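Local coordinates for DUF1214 domain-containing protein (Burkholderia cenocepacia, PDB 6ANS) that is of unknown function but belongs to the DUF1214 family, combining a layer of helices with several four-stranded beta sheets and assembling as a pair of subunits, at residues Q35-F40 and G229-A234; M74-E79 and A235-Q240. All coordinates share one frame; numbering follows the deposited sequence.

Interaction 1. Residues Q35-F40 and G229-A234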
loop_
_atom_site.group_PDB
_atom_site.type_symbol
_atom_site.label_atom_id
_atom_site.label_comp_id
_atom_site.label_asym_id
_atom_site.label_seq_id
_atom_site.Cartn_x
_atom_site.Cartn_y
_atom_site.Cartn_z
ATOM N N GLN A 35 15.245 -14.903 -15.338
ATOM C CA GLN A 35 14.942 -16.188 -14.725
ATOM C C GLN A 35 14.311 -15.999 -13.346
ATOM O O GLN A 35 13.313 -16.655 -13.015
ATOM C CB GLN A 35 16.224 -17.024 -14.638
ATOM C CG GLN A 35 16.021 -18.416 -14.087
ATOM C CD GLN A 35 15.111 -19.232 -14.974
ATOM O OE1 GLN A 35 15.406 -19.457 -16.154
ATOM N NE2 GLN A 35 14.012 -19.702 -14.409
ATOM N N THR A 36 14.846 -15.066 -12.546
ATOM C CA THR A 36 14.291 -14.832 -11.213
ATOM C C THR A 36 12.840 -14.389 -11.302
ATOM O O THR A 36 11.996 -14.819 -10.500
ATOM C CB THR A 36 15.104 -13.771 -10.461
ATOM O OG1 THR A 36 16.487 -14.119 -10.485
ATOM C CG2 THR A 36 14.631 -13.674 -9.006
ATOM N N TRP A 37 12.538 -13.508 -12.260
ATOM C CA TRP A 37 11.166 -13.058 -12.421
ATOM C C TRP A 37 10.263 -14.228 -12.768
ATOM O O TRP A 37 9.150 -14.341 -12.241
ATOM C CB TRP A 37 11.083 -11.964 -13.496
ATOM C CG TRP A 37 9.703 -11.376 -13.607
ATOM C CD1 TRP A 37 8.802 -11.594 -14.603
ATOM C CD2 TRP A 37 9.060 -10.493 -12.667
ATOM N NE1 TRP A 37 7.646 -10.900 -14.352
ATOM C CE2 TRP A 37 7.777 -10.217 -13.172
ATOM C CE3 TRP A 37 9.453 -9.902 -11.456
ATOM C CZ2 TRP A 37 6.878 -9.388 -12.513
ATOM C CZ3 TRP A 37 8.558 -9.073 -10.797
ATOM C CH2 TRP A 37 7.286 -8.822 -11.325
ATOM N N ALA A 38 10.730 -15.124 -13.646
ATOM C CA ALA A 38 9.935 -16.305 -13.963
ATOM C C ALA A 38 9.707 -17.155 -12.720
ATOM O O ALA A 38 8.575 -17.560 -12.428
ATOM C CB ALA A 38 10.621 -17.122 -15.060
ATOM N N ASP A 39 10.780 -17.418 -11.962
ATOM C CA ASP A 39 10.657 -18.227 -10.750
ATOM C C ASP A 39 9.741 -17.568 -9.732
ATOM O O ASP A 39 8.975 -18.248 -9.042
ATOM C CB ASP A 39 12.036 -18.456 -10.131
ATOM C CG ASP A 39 12.913 -19.320 -10.992
ATOM O OD1 ASP A 39 12.401 -19.871 -12.000
ATOM O OD2 ASP A 39 14.117 -19.413 -10.681
ATOM N N PHE A 40 9.842 -16.243 -9.604
ATOM C CA PHE A 40 8.961 -15.472 -8.725
ATOM C C PHE A 40 7.491 -15.688 -9.074
ATOM O O PHE A 40 6.665 -16.000 -8.202
ATOM C CB PHE A 40 9.363 -13.996 -8.824
ATOM C CG PHE A 40 8.405 -13.032 -8.200
ATOM C CD1 PHE A 40 8.461 -12.770 -6.835
ATOM C CD2 PHE A 40 7.516 -12.299 -8.992
ATOM C CE1 PHE A 40 7.597 -11.845 -6.253
ATOM C CE2 PHE A 40 6.656 -11.350 -8.424
ATOM C CZ PHE A 40 6.694 -11.124 -7.061
ATOM N N GLY A 229 17.269 -11.733 -4.037
ATOM C CA GLY A 229 16.871 -12.277 -2.748
ATOM C C GLY A 229 15.531 -11.750 -2.276
ATOM O O GLY A 229 14.730 -12.490 -1.696
ATOM N N GLY A 230 15.275 -10.462 -2.495
ATOM C CA GLY A 230 14.012 -9.889 -2.053
ATOM C C GLY A 230 12.826 -10.477 -2.792
ATOM O O GLY A 230 11.789 -10.762 -2.194
ATOM N N LEU A 231 12.960 -10.670 -4.104
ATOM C CA LEU A 231 11.848 -11.228 -4.874
ATOM C C LEU A 231 11.526 -12.652 -4.430
ATOM O O LEU A 231 10.358 -12.995 -4.200
ATOM C CB LEU A 231 12.165 -11.185 -6.369
ATOM C CG LEU A 231 12.090 -9.789 -6.995
ATOM C CD1 LEU A 231 12.672 -9.798 -8.410
ATOM C CD2 LEU A 231 10.658 -9.297 -7.004
HETATM N N MSE A 232 12.546 -13.501 -4.301
HETATM C CA MSE A 232 12.303 -14.888 -3.920
HETATM C C MSE A 232 11.731 -14.952 -2.501
HETATM O O MSE A 232 10.794 -15.712 -2.245
HETATM C CB MSE A 232 13.583 -15.733 -4.048
HETATM C CG MSE A 232 14.014 -15.958 -5.515
HETATM SE SE MSE A 232 12.502 -16.194 -6.818
HETATM C CE MSE A 232 11.727 -17.835 -6.032
ATOM N N ARG A 233 12.254 -14.132 -1.582
ATOM C CA ARG A 233 11.677 -14.119 -0.238
ATOM C C ARG A 233 10.224 -13.659 -0.274
ATOM O O ARG A 233 9.369 -14.224 0.423
ATOM C CB ARG A 233 12.505 -13.236 0.709
ATOM C CG ARG A 233 13.776 -13.943 1.265
ATOM C CD ARG A 233 14.469 -13.093 2.346
ATOM N NE ARG A 233 15.071 -11.895 1.761
ATOM C CZ ARG A 233 16.261 -11.882 1.168
ATOM N NH1 ARG A 233 16.979 -12.999 1.105
ATOM N NH2 ARG A 233 16.739 -10.755 0.651
ATOM N N ALA A 234 9.920 -12.647 -1.092
ATOM C CA ALA A 234 8.538 -12.186 -1.207
ATOM C C ALA A 234 7.633 -13.298 -1.720
ATOM O O ALA A 234 6.576 -13.565 -1.141
ATOM C CB ALA A 234 8.461 -10.956 -2.118
#
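D39, which rests its CB on the selenium of M232, also takes the shortest polar side-chain bond here: its OD1 accepts an N-H from Q35 NE2 at 2.9 Å. OD1 lies in the plane of the Q35 amide, but the N-H comes to it from above the carboxylate plane, a bent bond (140° at the hydrogen) joining residues one turn apart within helix 35-46. No hydrogen bond joins 35-40 to 229-234, which run almost parallel, the short axes inclined by 11°. There the joint is largely apolar. M232 is a selenomethionine whose bend at chi2 lays SE against the first helix, while the bend at chi3 turns CE toward D39. SE lies 4.0 Å from T36 CG2 and 3.9 Å from the backbone N of F40. F40 reaches the opposite way: with CG anti to the backbone N (chi1 169°), its ring extends across L231. The L231 CD2 methyl sits over one ring face in a CH-pi contact, 4.2 Å from the centroid, while the CB of A234 meets the ring edge. CD1 of F40 also comes within 3.3 Å of the backbone O of L231. L231 CD2 touches the edge of the W37 indole at CZ3, and F40 CD2 lies over the rim of one indole face. The polar end of W37 points into the dimer, its NE1 hydrogen-bonded to L44 O of the second subunit. Packing, including ring C-H against a backbone carbonyl oxygen, supplies most of the contact, so the fit probably depends on how ring, methyl and selenium interlock.

Interaction 2. Residues M74-E79 and A235-Q240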
loop_
_atom_site.group_PDB
_atom_site.type_symbol
_atom_site.label_atom_id
_atom_site.label_comp_id
_atom_site.label_asym_id
_atom_site.label_seq_id
_atom_site.Cartn_x
_atom_site.Cartn_y
_atom_site.Cartn_z
HETATM N N MSE A 74 0.956 -10.987 -1.375
HETATM C CA MSE A 74 1.899 -10.462 -2.367
HETATM C C MSE A 74 2.307 -9.037 -2.089
HETATM O O MSE A 74 3.461 -8.648 -2.119
HETATM C CB MSE A 74 1.246 -10.488 -3.749
HETATM C CG MSE A 74 1.784 -11.453 -4.730
HETATM SE SE MSE A 74 0.782 -11.232 -6.413
HETATM C CE MSE A 74 1.989 -9.893 -7.145
ATOM N N ARG A 75 1.278 -8.225 -1.893
ATOM C CA ARG A 75 1.498 -6.805 -1.669
ATOM C C ARG A 75 2.289 -6.585 -0.384
ATOM O O ARG A 75 3.255 -5.813 -0.361
ATOM C CB ARG A 75 0.150 -6.084 -1.634
ATOM C CG ARG A 75 -0.558 -5.998 -3.018
ATOM C CD ARG A 75 -2.082 -5.822 -2.869
ATOM N NE ARG A 75 -2.409 -4.651 -2.059
ATOM C CZ ARG A 75 -3.426 -4.585 -1.201
ATOM N NH1 ARG A 75 -4.251 -5.620 -1.034
ATOM N NH2 ARG A 75 -3.617 -3.479 -0.504
ATOM N N ILE A 76 1.904 -7.286 0.692
ATOM C CA ILE A 76 2.639 -7.196 1.950
ATOM C C ILE A 76 4.061 -7.703 1.761
ATOM O O ILE A 76 5.036 -7.065 2.184
ATOM C CB ILE A 76 1.916 -7.993 3.054
ATOM C CG1 ILE A 76 0.554 -7.375 3.377
ATOM C CG2 ILE A 76 2.756 -8.039 4.306
ATOM C CD1 ILE A 76 -0.308 -8.307 4.224
ATOM N N ALA A 77 4.193 -8.850 1.097
ATOM C CA ALA A 77 5.495 -9.466 0.898
ATOM C C ALA A 77 6.449 -8.529 0.167
ATOM O O ALA A 77 7.644 -8.500 0.471
ATOM C CB ALA A 77 5.322 -10.778 0.132
ATOM N N LEU A 78 5.944 -7.762 -0.812
ATOM C CA LEU A 78 6.830 -6.905 -1.601
ATOM C C LEU A 78 7.298 -5.687 -0.804
ATOM O O LEU A 78 8.426 -5.217 -0.981
ATOM C CB LEU A 78 6.132 -6.474 -2.902
ATOM C CG LEU A 78 5.991 -7.552 -3.985
ATOM C CD1 LEU A 78 4.985 -7.129 -5.084
ATOM C CD2 LEU A 78 7.351 -7.905 -4.604
ATOM N N GLU A 79 6.435 -5.132 0.041
ATOM C CA GLU A 79 6.882 -4.055 0.916
ATOM C C GLU A 79 7.890 -4.577 1.921
ATOM O O GLU A 79 8.929 -3.943 2.172
ATOM C CB GLU A 79 5.677 -3.426 1.623
ATOM C CG GLU A 79 4.743 -2.636 0.663
ATOM C CD GLU A 79 3.516 -2.030 1.358
ATOM O OE1 GLU A 79 3.494 -1.943 2.600
ATOM O OE2 GLU A 79 2.557 -1.647 0.657
ATOM N N ALA A 235 8.052 -13.983 -2.791
ATOM C CA ALA A 235 7.241 -15.069 -3.344
ATOM C C ALA A 235 7.078 -16.192 -2.336
ATOM O O ALA A 235 5.983 -16.744 -2.182
ATOM C CB ALA A 235 7.864 -15.615 -4.645
ATOM N N GLN A 236 8.164 -16.548 -1.644
ATOM C CA GLN A 236 8.093 -17.631 -0.670
ATOM C C GLN A 236 7.277 -17.238 0.556
ATOM O O GLN A 236 6.687 -18.110 1.201
ATOM C CB GLN A 236 9.509 -18.075 -0.285
ATOM C CG GLN A 236 10.137 -19.009 -1.334
ATOM C CD GLN A 236 11.632 -18.820 -1.472
ATOM O OE1 GLN A 236 12.283 -18.251 -0.588
ATOM N NE2 GLN A 236 12.198 -19.326 -2.577
ATOM N N PHE A 237 7.226 -15.940 0.878
ATOM C CA PHE A 237 6.342 -15.457 1.938
ATOM C C PHE A 237 4.878 -15.762 1.629
ATOM O O PHE A 237 4.130 -16.184 2.517
ATOM C CB PHE A 237 6.547 -13.953 2.142
ATOM C CG PHE A 237 5.734 -13.358 3.275
ATOM C CD1 PHE A 237 6.255 -13.300 4.572
ATOM C CD2 PHE A 237 4.462 -12.838 3.037
ATOM C CE1 PHE A 237 5.514 -12.734 5.617
ATOM C CE2 PHE A 237 3.709 -12.279 4.073
ATOM C CZ PHE A 237 4.236 -12.221 5.371
ATOM N N VAL A 238 4.443 -15.536 0.385
ATOM C CA VAL A 238 3.053 -15.823 0.018
ATOM C C VAL A 238 2.747 -17.300 0.219
ATOM O O VAL A 238 1.749 -17.673 0.855
ATOM C CB VAL A 238 2.770 -15.413 -1.440
ATOM C CG1 VAL A 238 1.368 -15.866 -1.830
ATOM C CG2 VAL A 238 2.908 -13.924 -1.614
ATOM N N GLU A 239 3.608 -18.163 -0.313
ATOM C CA GLU A 239 3.361 -19.599 -0.218
ATOM C C GLU A 239 3.389 -20.070 1.227
ATOM O O GLU A 239 2.485 -20.790 1.671
ATOM C CB GLU A 239 4.391 -20.371 -1.039
ATOM C CG GLU A 239 4.245 -21.889 -0.916
ATOM C CD GLU A 239 4.882 -22.626 -2.074
ATOM O OE1 GLU A 239 6.111 -22.469 -2.240
ATOM O OE2 GLU A 239 4.171 -23.384 -2.787
ATOM N N GLN A 240 4.412 -19.658 1.988
ATOM C CA GLN A 240 4.561 -20.168 3.357
ATOM C C GLN A 240 3.519 -19.584 4.306
ATOM O O GLN A 240 3.036 -20.283 5.203
ATOM C CB GLN A 240 5.966 -19.891 3.897
ATOM C CG GLN A 240 7.087 -20.612 3.169
ATOM C CD GLN A 240 6.890 -22.116 3.148
ATOM O OE1 GLN A 240 6.545 -22.728 4.166
ATOM N NE2 GLN A 240 7.112 -22.722 1.985
#
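The phenyl ring of F237 meets helix 60-83 obliquely, with the CB of A77 and the CG2 of I76 approaching at a slant that is neither clearly facial nor edge-on. The motif is a crossed pair of long helices, 60-83 and 224-251, running in broadly opposite senses with an angle of 138° between the short axes. The axes close to 8.6 Å, a spacing that the small A77 side chain probably permits. CG of F237 stands anti to its backbone N (chi1 -177°), and this carries the ring across the side of the neighbouring helix until CE2 lies 4.4 Å from I76 CG2. M80 also touches the F237 side chain, and a bound glycerol lies about 6 Å from it. V238 enters from the next position, packing against L70 and L73 as well; its CG2 lies 3.5 Å from the backbone N of M74, whereas its approach to CG of that selenomethionine, modelled in two conformers, is tentative. M74 also packs on M74 of the second subunit, placing the crossing beside the dimer interface. The A77 methyl touches both F237 and V238, its CB 3.7 Å from F237 CD2 and 4.3 Å from V238 CG2.

In the fold
Helix 224-251 is shared by both contacts, using successive turns to hold helix 35-46 in interaction 1 and helix 60-83 in interaction 2. Both are buried and lack hydrogen bonds across the segments, yet their geometry differs: a nearly parallel pair with aromatic and selenium surfaces in the first, a steeper crossing over a small alanine in the second. Interaction 1 lies farther from the chain centre, its own centre about 24 Å away against 14 Å, with D39 at its rim and a partly exposed M232. The two meet where F40 touches A235 and L78, and A234 touches A77 and L78, so the three helices pack continuously. Each also borders the second subunit.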